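Vanadium-dependent bromoperoxidase (Corallina officinalis, PDB 1QHB) catalyses the hydrogen peroxide-dependent bromination of organic substrates with a bound vanadate cofactor, as a homododecamer whose subunits each bind a stabilising calcium ion. Local coordinates at residues Pro106-Ser110 and Asp111-Ser115. Numbering follows the deposited sequence.
Sequences PIWRS and DLANS
Ala113 meets the loop 106-110 at two points. Its N donates to Ser110 OG (3.1 Å), and its CB packs obliquely against the CG-CD1 side of the Trp108 indole, 3.5 Å from Trp108 CG. Ser110 is thus the N-cap of the short helix 111-115: with chi1 at 75°, OG sits between its own backbone N and carbonyl carbon and turns back over the first turn. The same OG is hydrogen-bonded to Asp300 OD2 of helix 295-302, which ties the cap to the neighbouring helix. Asn114 N then makes the first helical i to i+4 bond, to Ser110 O. The Asn114 amide reaches back to the loop and takes both polar backbone atoms of Trp108. Asn114 OD1 accepts from Trp108 N at 3.1 Å. Asn114 ND2 donates to Trp108 O at 2.7 Å, from well above that carbonyl's plane. Two bonds to one residue fix the rotation of the amide, whose plane lies 42° from the indole. Pro106 CB lies over one indole face, toward its rim, and Trp108 NE1 is bonded to Leu118 O.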
loop_
_atom_site.group_PDB
_atom_site.type_symbol
_atom_site.label_atom_id
_atom_site.label_comp_id
_atom_site.label_asym_id
_atom_site.label_seq_id
_atom_site.Cartn_x
_atom_site.Cartn_y
_atom_site.Cartn_z
ATOM N N PRO A 106 39.778 -30.760 34.795
ATOM C CA PRO A 106 39.281 -30.030 35.940
ATOM C C PRO A 106 39.821 -30.605 37.231
ATOM O O PRO A 106 40.172 -31.761 37.449
ATOM C CB PRO A 106 37.764 -30.121 35.855
ATOM C CG PRO A 106 37.454 -30.756 34.555
ATOM C CD PRO A 106 38.691 -31.415 34.038
ATOM N N ILE A 107 39.969 -29.694 38.209
ATOM C CA ILE A 107 40.398 -30.119 39.533
ATOM C C ILE A 107 39.148 -30.073 40.414
ATOM O O ILE A 107 38.552 -29.007 40.654
ATOM C CB ILE A 107 41.534 -29.267 40.120
ATOM C CG1 ILE A 107 42.741 -29.364 39.169
ATOM C CG2 ILE A 107 41.887 -29.738 41.516
ATOM C CD1 ILE A 107 43.794 -28.308 39.438
ATOM N N TRP A 108 38.690 -31.243 40.832
ATOM C CA TRP A 108 37.436 -31.335 41.550
ATOM C C TRP A 108 37.709 -31.365 43.041
ATOM O O TRP A 108 38.863 -31.696 43.357
ATOM C CB TRP A 108 36.715 -32.637 41.155
ATOM C CG TRP A 108 36.397 -32.684 39.691
ATOM C CD1 TRP A 108 36.903 -33.548 38.772
ATOM C CD2 TRP A 108 35.463 -31.851 39.002
ATOM N NE1 TRP A 108 36.380 -33.279 37.521
ATOM C CE2 TRP A 108 35.464 -32.246 37.659
ATOM C CE3 TRP A 108 34.637 -30.794 39.398
ATOM C CZ2 TRP A 108 34.679 -31.622 36.680
ATOM C CZ3 TRP A 108 33.876 -30.163 38.450
ATOM C CH2 TRP A 108 33.904 -30.582 37.108
ATOM N N ARG A 109 36.702 -31.172 43.866
ATOM C CA ARG A 109 36.890 -31.273 45.305
ATOM C C ARG A 109 36.834 -32.724 45.779
ATOM O O ARG A 109 37.556 -33.139 46.702
ATOM C CB ARG A 109 35.776 -30.513 46.044
ATOM C CG ARG A 109 35.840 -28.993 45.814
ATOM C CD ARG A 109 34.596 -28.355 46.477
ATOM N NE ARG A 109 34.850 -26.912 46.607
ATOM C CZ ARG A 109 34.583 -25.978 45.709
ATOM N NH1 ARG A 109 33.977 -26.305 44.563
ATOM N NH2 ARG A 109 34.907 -24.723 45.999
ATOM N N SER A 110 35.915 -33.525 45.227
ATOM C CA SER A 110 35.763 -34.888 45.703
ATOM C C SER A 110 36.715 -35.896 45.074
ATOM O O SER A 110 37.158 -35.801 43.945
ATOM C CB SER A 110 34.307 -35.353 45.519
ATOM O OG SER A 110 34.037 -35.633 44.164
ATOM N N ASP A 111 37.099 -36.849 45.937
ATOM C CA ASP A 111 37.950 -37.974 45.535
ATOM C C ASP A 111 37.286 -38.752 44.423
ATOM O O ASP A 111 37.885 -39.058 43.383
ATOM C CB ASP A 111 38.183 -38.867 46.754
ATOM C CG ASP A 111 39.073 -38.200 47.800
ATOM O OD1 ASP A 111 39.789 -37.235 47.446
ATOM O OD2 ASP A 111 39.077 -38.631 48.981
ATOM N N LEU A 112 35.973 -38.958 44.579
ATOM C CA LEU A 112 35.155 -39.602 43.556
ATOM C C LEU A 112 35.272 -38.913 42.214
ATOM O O LEU A 112 35.555 -39.688 41.285
ATOM C CB LEU A 112 33.714 -39.633 44.086
ATOM C CG LEU A 112 32.801 -40.426 43.122
ATOM C CD1 LEU A 112 33.277 -41.868 42.944
ATOM C CD2 LEU A 112 31.363 -40.403 43.596
ATOM N N ALA A 113 35.057 -37.611 42.068
ATOM C CA ALA A 113 35.145 -36.961 40.759
ATOM C C ALA A 113 36.571 -36.988 40.215
ATOM O O ALA A 113 36.749 -37.141 39.007
ATOM C CB ALA A 113 34.727 -35.482 40.829
ATOM N N ASN A 114 37.566 -36.785 41.073
ATOM C CA ASN A 114 38.967 -36.818 40.635
ATOM C C ASN A 114 39.357 -38.221 40.213
ATOM O O ASN A 114 39.786 -38.456 39.081
ATOM C CB ASN A 114 39.857 -36.303 41.757
ATOM C CG ASN A 114 39.816 -34.789 41.833
ATOM O OD1 ASN A 114 39.877 -34.112 40.798
ATOM N ND2 ASN A 114 39.702 -34.263 43.040
ATOM N N SER A 115 39.015 -39.219 41.010
ATOM C CA SER A 115 39.271 -40.604 40.597
ATOM C C SER A 115 38.616 -41.006 39.290
ATOM O O SER A 115 39.179 -41.885 38.631
ATOM C CB SER A 115 38.799 -41.532 41.714
ATOM O OG SER A 115 37.443 -41.839 41.476
#